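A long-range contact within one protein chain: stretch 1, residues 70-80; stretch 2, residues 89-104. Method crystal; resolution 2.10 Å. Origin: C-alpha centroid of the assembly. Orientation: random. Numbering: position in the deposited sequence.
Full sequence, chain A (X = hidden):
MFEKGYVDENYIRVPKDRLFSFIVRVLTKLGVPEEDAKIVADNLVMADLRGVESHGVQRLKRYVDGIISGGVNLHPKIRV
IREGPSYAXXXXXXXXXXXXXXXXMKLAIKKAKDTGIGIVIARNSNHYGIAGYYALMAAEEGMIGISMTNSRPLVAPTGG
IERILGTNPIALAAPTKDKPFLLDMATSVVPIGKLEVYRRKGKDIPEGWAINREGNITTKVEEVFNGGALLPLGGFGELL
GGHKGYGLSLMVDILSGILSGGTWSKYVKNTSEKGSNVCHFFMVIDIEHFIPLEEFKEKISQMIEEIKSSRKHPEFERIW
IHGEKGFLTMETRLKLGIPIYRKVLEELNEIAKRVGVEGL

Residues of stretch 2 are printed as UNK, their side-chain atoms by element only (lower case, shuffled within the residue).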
ATOM      1  N   GLY A  70      -6.867  24.328  23.396  1.00 20.90           N
ATOM      2  CA  GLY A  70      -6.178  25.115  22.387  1.00 18.63           C
ATOM      3  C   GLY A  70      -5.309  24.240  21.492  1.00 20.20           C
ATOM      4  O   GLY A  70      -4.515  24.746  20.688  1.00 18.72           O
ATOM      5  N   GLY A  71      -5.454  22.925  21.635  1.00 18.71           N
ATOM      6  CA  GLY A  71      -4.686  21.995  20.822  1.00 18.18           C
ATOM      7  C   GLY A  71      -5.272  21.882  19.424  1.00 18.52           C
ATOM      8  O   GLY A  71      -4.651  21.325  18.517  1.00 18.30           O
ATOM      9  N   VAL A  72      -6.481  22.408  19.257  1.00 19.39           N
ATOM     10  CA  VAL A  72      -7.169  22.412  17.972  1.00 19.22           C
ATOM     11  C   VAL A  72      -7.532  23.865  17.661  1.00 19.35           C
ATOM     12  O   VAL A  72      -8.197  24.524  18.456  1.00 22.48           O
ATOM     13  CB  VAL A  72      -8.466  21.562  18.021  1.00 20.58           C
ATOM     14  CG1 VAL A  72      -9.243  21.719  16.719  1.00 21.75           C
ATOM     15  CG2 VAL A  72      -8.127  20.101  18.242  1.00 18.59           C
ATOM     16  N   ASN A  73      -7.083  24.362  16.514  1.00 19.79           N
ATOM     17  CA  ASN A  73      -7.352  25.738  16.101  1.00 20.66           C
ATOM     18  C   ASN A  73      -8.783  25.838  15.563  1.00 20.95           C
ATOM     19  O   ASN A  73      -9.158  25.101  14.653  1.00 21.21           O
ATOM     20  CB  ASN A  73      -6.355  26.150  15.010  1.00 20.30           C
ATOM     21  CG  ASN A  73      -6.394  27.642  14.698  1.00 23.28           C
ATOM     22  OD1 ASN A  73      -7.417  28.306  14.869  1.00 23.46           O
ATOM     23  ND2 ASN A  73      -5.274  28.168  14.212  1.00 23.78           N
ATOM     24  N   LEU A  74      -9.573  26.748  16.125  1.00 20.52           N
ATOM     25  CA  LEU A  74     -10.959  26.932  15.699  1.00 22.41           C
ATOM     26  C   LEU A  74     -11.080  27.602  14.332  1.00 22.22           C
ATOM     27  O   LEU A  74     -12.007  27.320  13.575  1.00 21.24           O
ATOM     28  CB  LEU A  74     -11.731  27.757  16.737  1.00 23.21           C
ATOM     29  CG  LEU A  74     -12.042  27.076  18.071  1.00 23.93           C
ATOM     30  CD1 LEU A  74     -12.712  28.056  19.014  1.00 27.65           C
ATOM     31  CD2 LEU A  74     -12.943  25.884  17.830  1.00 26.97           C
ATOM     32  N   HIS A  75     -10.146  28.495  14.023  1.00 21.57           N
ATOM     33  CA  HIS A  75     -10.165  29.195  12.743  1.00 23.79           C
ATOM     34  C   HIS A  75      -8.808  29.067  12.077  1.00 22.88           C
ATOM     35  O   HIS A  75      -8.039  30.028  11.998  1.00 24.77           O
ATOM     36  CB  HIS A  75     -10.532  30.664  12.961  1.00 24.08           C
ATOM     37  CG  HIS A  75     -11.793  30.848  13.742  1.00 28.28           C
ATOM     38  ND1 HIS A  75     -13.046  30.785  13.163  1.00 30.30           N
ATOM     39  CD2 HIS A  75     -12.000  31.163  15.042  1.00 28.86           C
ATOM     40  CE1 HIS A  75     -13.961  31.055  14.072  1.00 31.25           C
ATOM     41  NE2 HIS A  75     -13.354  31.289  15.224  1.00 31.98           N
ATOM     42  N   PRO A  76      -8.497  27.863  11.578  1.00 22.47           N
ATOM     43  CA  PRO A  76      -7.215  27.625  10.922  1.00 23.67           C
ATOM     44  C   PRO A  76      -7.084  28.330   9.591  1.00 25.02           C
ATOM     45  O   PRO A  76      -8.029  28.384   8.809  1.00 24.41           O
ATOM     46  CB  PRO A  76      -7.194  26.109  10.762  1.00 22.55           C
ATOM     47  CG  PRO A  76      -8.630  25.810  10.471  1.00 21.83           C
ATOM     48  CD  PRO A  76      -9.351  26.663  11.501  1.00 20.85           C
ATOM     49  N   LYS A  77      -5.907  28.892   9.353  1.00 26.76           N
ATOM     50  CA  LYS A  77      -5.635  29.543   8.091  1.00 29.14           C
ATOM     51  C   LYS A  77      -4.854  28.478   7.333  1.00 29.88           C
ATOM     52  O   LYS A  77      -3.625  28.452   7.355  1.00 30.58           O
ATOM     53  CB  LYS A  77      -4.792  30.805   8.292  1.00 30.85           C
ATOM     54  CG  LYS A  77      -5.447  31.890   9.156  1.00 35.24           C
ATOM     55  CD  LYS A  77      -6.768  32.404   8.574  1.00 40.11           C
ATOM     56  CE  LYS A  77      -7.945  31.489   8.910  1.00 41.84           C
ATOM     57  NZ  LYS A  77      -9.222  31.947   8.289  1.00 44.87           N
ATOM     58  N   ILE A  78      -5.597  27.572   6.708  1.00 30.09           N
ATOM     59  CA  ILE A  78      -5.033  26.477   5.939  1.00 30.03           C
ATOM     60  C   ILE A  78      -4.311  27.099   4.751  1.00 31.23           C
ATOM     61  O   ILE A  78      -4.939  27.624   3.837  1.00 33.70           O
ATOM     62  CB  ILE A  78      -6.163  25.534   5.487  1.00 29.49           C
ATOM     63  CG1 ILE A  78      -7.014  25.158   6.712  1.00 27.24           C
ATOM     64  CG2 ILE A  78      -5.586  24.286   4.840  1.00 27.79           C
ATOM     65  CD1 ILE A  78      -8.266  24.361   6.403  1.00 30.09           C
ATOM     66  N   ARG A  79      -2.983  27.036   4.771  1.00 30.61           N
ATOM     67  CA  ARG A  79      -2.171  27.658   3.734  1.00 30.69           C
ATOM     68  C   ARG A  79      -1.422  26.739   2.773  1.00 28.97           C
ATOM     69  O   ARG A  79      -0.869  25.713   3.169  1.00 24.32           O
ATOM     70  CB  ARG A  79      -1.170  28.603   4.404  1.00 34.72           C
ATOM     71  CG  ARG A  79      -0.480  29.564   3.462  1.00 41.75           C
ATOM     72  CD  ARG A  79       0.282  30.630   4.239  1.00 47.65           C
ATOM     73  NE  ARG A  79       1.537  30.137   4.801  1.00 51.15           N
ATOM     74  CZ  ARG A  79       2.604  29.816   4.075  1.00 53.45           C
ATOM     75  NH1 ARG A  79       2.571  29.931   2.752  1.00 54.35           N
ATOM     76  NH2 ARG A  79       3.710  29.387   4.672  1.00 54.65           N
ATOM     77  N   VAL A  80      -1.400  27.132   1.502  1.00 27.09           N
ATOM     78  CA  VAL A  80      -0.690  26.384   0.470  1.00 26.50           C
ATOM     79  C   VAL A  80       0.775  26.823   0.525  1.00 25.30           C
ATOM     80  O   VAL A  80       1.078  27.999   0.333  1.00 25.02           O
ATOM     81  CB  VAL A  80      -1.255  26.696  -0.926  1.00 26.65           C
ATOM     82  CG1 VAL A  80      -0.446  25.965  -1.990  1.00 27.06           C
ATOM     83  CG2 VAL A  80      -2.720  26.281  -0.997  1.00 26.96           C
ATOM     84  N   UNK A  89       1.227  21.390  -1.319  1.00 17.68           N
ATOM     85  CA  UNK A  89       1.715  21.067   0.012  1.00 18.72           C
ATOM     86  C   UNK A  89       0.966  22.055   0.903  1.00 17.77           C
ATOM     87  O   UNK A  89       1.099  23.267   0.755  1.00 16.87           O
ATOM     88  c   UNK A  89       5.363  21.281   1.395  1.00 18.09           C
ATOM     89  c   UNK A  89       3.230  21.268   0.107  1.00 17.02           C
ATOM     90  c   UNK A  89       3.844  21.226   1.510  1.00 21.98           C
ATOM     91  c   UNK A  89       3.403  19.972   2.246  1.00 20.03           C
ATOM     92  N   UNK A  90       0.168  21.522   1.815  1.00 17.22           N
ATOM     93  CA  UNK A  90      -0.663  22.332   2.697  1.00 17.83           C
ATOM     94  C   UNK A  90      -0.232  22.284   4.163  1.00 18.69           C
ATOM     95  O   UNK A  90       0.235  21.254   4.644  1.00 15.63           O
ATOM     96  c   UNK A  90      -2.134  21.820   2.651  1.00 20.15           C
ATOM     97  c   UNK A  90      -2.999  22.605   3.619  1.00 19.44           C
ATOM     98  c   UNK A  90      -2.670  23.205   0.561  1.00 24.49           C
ATOM     99  c   UNK A  90      -2.673  21.847   1.216  1.00 21.22           C
ATOM    100  N   UNK A  91      -0.394  23.405   4.863  1.00 17.95           N
ATOM    101  CA  UNK A  91      -0.102  23.451   6.296  1.00 19.40           C
ATOM    102  C   UNK A  91      -1.472  23.669   6.944  1.00 19.09           C
ATOM    103  O   UNK A  91      -2.133  24.686   6.702  1.00 18.80           O
ATOM    104  c   UNK A  91       1.299  24.539   8.112  1.00 23.39           C
ATOM    105  o   UNK A  91       0.450  24.749   9.005  1.00 20.78           O
ATOM    106  c   UNK A  91       0.846  24.598   6.655  1.00 20.60           C
ATOM    107  o   UNK A  91       2.501  24.263   8.370  1.00 26.08           O
ATOM    108  N   UNK A  92      -1.894  22.698   7.749  1.00 18.79           N
ATOM    109  CA  UNK A  92      -3.196  22.753   8.397  1.00 18.93           C
ATOM    110  C   UNK A  92      -3.429  23.778   9.489  1.00 18.36           C
ATOM    111  O   UNK A  92      -4.565  23.942   9.948  1.00 17.40           O
ATOM    112  N   UNK A  93      -2.373  24.461   9.915  1.00 19.00           N
ATOM    113  CA  UNK A  93      -2.487  25.481  10.957  1.00 19.72           C
ATOM    114  C   UNK A  93      -3.211  24.944  12.195  1.00 18.17           C
ATOM    115  O   UNK A  93      -3.977  25.653  12.833  1.00 18.42           O
ATOM    116  o   UNK A  93      -4.018  28.764  11.310  1.00 27.81           O
ATOM    117  c   UNK A  93      -3.070  27.949  11.266  1.00 25.37           C
ATOM    118  o   UNK A  93      -2.007  28.121  11.896  1.00 23.31           O
ATOM    119  c   UNK A  93      -3.214  26.708  10.387  1.00 21.81           C
ATOM    120  N   UNK A  94      -2.957  23.677  12.511  1.00 19.05           N
ATOM    121  CA  UNK A  94      -3.532  22.985  13.668  1.00 18.51           C
ATOM    122  C   UNK A  94      -5.054  22.885  13.716  1.00 18.67           C
ATOM    123  O   UNK A  94      -5.643  22.711  14.787  1.00 17.28           O
ATOM    124  o   UNK A  94      -1.463  23.220  17.417  1.00 25.75           O
ATOM    125  c   UNK A  94      -3.003  23.619  14.966  1.00 19.64           C
ATOM    126  c   UNK A  94      -0.944  23.821  16.448  1.00 25.98           C
ATOM    127  c   UNK A  94      -1.488  23.576  15.051  1.00 22.09           C
ATOM    128  o   UNK A  94       0.023  24.604  16.570  1.00 28.68           O
ATOM    129  N   UNK A  95      -5.693  22.971  12.556  1.00 19.10           N
ATOM    130  CA  UNK A  95      -7.141  22.877  12.524  1.00 15.81           C
ATOM    131  C   UNK A  95      -7.600  21.450  12.749  1.00 17.61           C
ATOM    132  O   UNK A  95      -6.785  20.534  12.861  1.00 17.03           O
ATOM    133  N   UNK A  96      -8.912  21.261  12.848  1.00 19.18           N
ATOM    134  CA  UNK A  96      -9.470  19.927  13.018  1.00 19.02           C
ATOM    135  C   UNK A  96      -9.014  19.120  11.802  1.00 18.05           C
ATOM    136  O   UNK A  96      -8.980  19.644  10.693  1.00 16.97           O
ATOM    137  c   UNK A  96     -11.565  20.633  14.319  1.00 21.27           C
ATOM    138  c   UNK A  96     -10.995  20.005  13.051  1.00 20.00           C
ATOM    139  c   UNK A  96     -11.606  19.571  15.413  1.00 18.98           C
ATOM    140  c   UNK A  96     -12.948  21.220  14.046  1.00 20.68           C
ATOM    141  N   UNK A  97      -8.658  17.856  12.014  1.00 17.89           N
ATOM    142  CA  UNK A  97      -8.202  17.020  10.916  1.00 16.63           C
ATOM    143  C   UNK A  97      -9.229  16.879   9.808  1.00 17.06           C
ATOM    144  O   UNK A  97      -8.877  16.876   8.626  1.00 14.70           O
ATOM    145  N   UNK A  98     -10.498  16.754  10.191  1.00 16.32           N
ATOM    146  CA  UNK A  98     -11.591  16.620   9.234  1.00 15.87           C
ATOM    147  C   UNK A  98     -11.677  17.836   8.302  1.00 16.34           C
ATOM    148  O   UNK A  98     -11.936  17.692   7.110  1.00 13.46           O
ATOM    149  c   UNK A  98     -12.329  15.094  12.050  1.00 17.96           C
ATOM    150  o   UNK A  98     -11.791  16.099  12.506  1.00 20.26           O
ATOM    151  c   UNK A  98     -12.924  16.451   9.970  1.00 17.61           C
ATOM    152  n   UNK A  98     -12.292  13.922  12.671  1.00 20.90           N
ATOM    153  c   UNK A  98     -13.090  15.135  10.734  1.00 18.33           C
ATOM    154  N   UNK A  99     -11.457  19.029   8.854  1.00 16.99           N
ATOM    155  CA  UNK A  99     -11.503  20.264   8.073  1.00 16.23           C
ATOM    156  C   UNK A  99     -10.302  20.335   7.142  1.00 15.77           C
ATOM    157  O   UNK A  99     -10.448  20.605   5.947  1.00 16.30           O
ATOM    158  c   UNK A  99     -11.418  22.791   8.161  1.00 18.80           C
ATOM    159  c   UNK A  99     -11.524  21.516   8.994  1.00 18.41           C
ATOM    160  c   UNK A  99     -12.808  21.537   9.802  1.00 17.41           C
ATOM    161  N   UNK A 100      -9.115  20.078   7.684  1.00 14.05           N
ATOM    162  CA  UNK A 100      -7.898  20.096   6.881  1.00 13.64           C
ATOM    163  C   UNK A 100      -7.986  19.038   5.770  1.00 13.93           C
ATOM    164  O   UNK A 100      -7.674  19.313   4.608  1.00 13.61           O
ATOM    165  c   UNK A 100      -5.393  19.712   6.886  1.00 11.90           C
ATOM    166  c   UNK A 100      -6.646  19.822   7.763  1.00 14.47           C
ATOM    167  c   UNK A 100      -6.472  20.953   8.789  1.00 14.94           C
ATOM    168  N   UNK A 101      -8.414  17.830   6.134  1.00 13.78           N
ATOM    169  CA  UNK A 101      -8.535  16.754   5.162  1.00 14.94           C
ATOM    170  C   UNK A 101      -9.610  17.003   4.110  1.00 15.59           C
ATOM    171  O   UNK A 101      -9.441  16.653   2.944  1.00 16.62           O
ATOM    172  N   UNK A 102     -10.724  17.597   4.522  1.00 16.99           N
ATOM    173  CA  UNK A 102     -11.819  17.908   3.605  1.00 18.26           C
ATOM    174  C   UNK A 102     -11.367  18.908   2.538  1.00 17.00           C
ATOM    175  O   UNK A 102     -11.598  18.707   1.349  1.00 16.40           O
ATOM    176  c   UNK A 102     -15.539  20.378   2.198  1.00 25.81           C
ATOM    177  c   UNK A 102     -16.443  19.364   1.906  1.00 26.95           C
ATOM    178  c   UNK A 102     -16.244  18.087   2.393  1.00 25.39           C
ATOM    179  c   UNK A 102     -13.000  18.508   4.372  1.00 19.18           C
ATOM    180  o   UNK A 102     -17.561  19.629   1.145  1.00 33.03           O
ATOM    181  c   UNK A 102     -14.424  20.096   3.000  1.00 23.30           C
ATOM    182  c   UNK A 102     -14.206  18.813   3.504  1.00 21.74           C
ATOM    183  c   UNK A 102     -15.130  17.816   3.186  1.00 24.34           C
ATOM    184  N   UNK A 103     -10.726  19.989   2.973  1.00 18.71           N
ATOM    185  CA  UNK A 103     -10.249  21.019   2.048  1.00 19.97           C
ATOM    186  C   UNK A 103      -9.109  20.508   1.179  1.00 18.32           C
ATOM    187  O   UNK A 103      -9.011  20.861  -0.003  1.00 18.78           O
ATOM    188  n   UNK A 103     -13.221  23.722   3.543  1.00 40.11           N
ATOM    189  c   UNK A 103     -14.394  24.067   3.022  1.00 41.53           C
ATOM    190  c   UNK A 103     -10.882  22.932   3.639  1.00 28.25           C
ATOM    191  n   UNK A 103     -14.537  24.163   1.705  1.00 41.81           N
ATOM    192  c   UNK A 103      -9.787  22.267   2.817  1.00 23.04           C
ATOM    193  n   UNK A 103     -15.431  24.305   3.819  1.00 41.43           N
ATOM    194  c   UNK A 103     -12.022  23.424   2.758  1.00 34.81           C
ATOM    195  N   UNK A 104      -8.244  19.683   1.762  1.00 14.82           N
ATOM    196  CA  UNK A 104      -7.124  19.122   1.019  1.00 15.35           C
ATOM    197  C   UNK A 104      -7.621  18.175  -0.073  1.00 16.28           C
ATOM    198  O   UNK A 104      -7.127  18.205  -1.199  1.00 15.34           O
ATOM    199  o   UNK A 104      -5.496  19.240   2.821  1.00 13.60           O
ATOM    200  c   UNK A 104      -6.182  18.360   1.954  1.00 14.55           C
TER
HETATM  201  O   HOH W   1      -3.180  25.149  18.270  1.00 33.82           O
HETATM  202  O   HOH W   2      -2.035  20.527  16.917  1.00 20.13           O
HETATM  203  O   HOH W   3     -10.461  23.624  12.629  1.00 19.69           O
HETATM  204  O   HOH W   4      -4.736  30.904  12.867  1.00 40.41           O

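Position 89 has four side-chain carbons forked at the second, which identifies Leu-89; its side chain makes no contact with stretch 1, and the backbone makes the approach, Leu-89 O lying 3.6 Å from Val-80 C. Position 90 also has four carbons, but the fork is at the first and one arm is two carbons long, so it is Ile-90. Its CG2 lies 3.3 Å from Ile-78 CG2 and its CD1 3.4 Å from Val-80 CG2, on the same face of the sheet as Val-80.

At position 91 two carbons, the second carrying two oxygens, give Asp-91. Its backbone forms the hydrogen-bonded antiparallel pair with Arg-79: Asp-91 N to Arg-79 O is 2.9 Å at 162°, and Arg-79 N to Asp-91 O is 3.2 Å at 151°. Position 92 has no side-chain atoms and is Gly-92; its O lies 3.5 Å from Pro-76 CB.

At position 93, two carbons, the second carrying two oxygens, make this Asp-93. One of those oxygens receives the amide of Lys-77: Lys-77 N to Asp-93 OD2 is 2.7 Å, at a nearly straight 177°. Asn-73 ND2 is only 3.2 Å from that OD2, but the angle is too poor for a hydrogen bond; ND2 instead makes a weak one to Asp-93 O at 3.1 Å. Within the stretch, Asp-93 N donates to Asp-91 OD1 at 3.0 Å.

Position 94 carries three carbons, the third bearing two oxygens: Glu-94. Its backbone O accepts from Asn-73 N at 2.8 Å and 177°, while a water bridges Gly-70 O (2.8 Å from the water O) and Glu-94 OE1 (2.7 Å from it, a weak bond). Position 95 is bare, hence Gly-95, and an ideal CB there would lie 2.7 Å from Pro-76 CG, a clash. Gly-95 N bonds to Gly-92 O at 3.0 Å, closing a type I' turn.

Position 96, four carbons forked at the second, is Leu-96, the N-cap residue, whose CD2 meets Val-72 CG1 at 3.5 Å. Position 97 has no side-chain atoms, giving Gly-97. Position 98 has three carbons, the third with one oxygen and one nitrogen: Gln-98. Neither touches stretch 1.

Positions 99 and 100 each show one carbon carrying two more, so they are Val-99 and Val-100; Ile-78 CD1 lies 3.9 Å from Val-99 CG1 and 4.3 Å from Val-100 CA. Position 101, without side-chain atoms, is Gly-101. Position 102, a carbon and a six-membered ring bearing oxygen, is Tyr-102, out of reach. Three carbons, a nitrogen and a carbon with two more nitrogens make position 103 Arg-103, its CG 4.1 Å from Ile-78 CD1. One carbon and one oxygen make position 104 Ser-104, whose OG donates to Val-100 O at 2.8 Å.

The contact, burying 772 Å² over both sides, combines a short antiparallel pairing with a turn held by Asn-73 and Lys-77 amides. Ile-78 adds apolar packing, reaching from Ile-90 to the helix.

Stretch 2 (89-104) LIDGDEGLGQVVGYRS
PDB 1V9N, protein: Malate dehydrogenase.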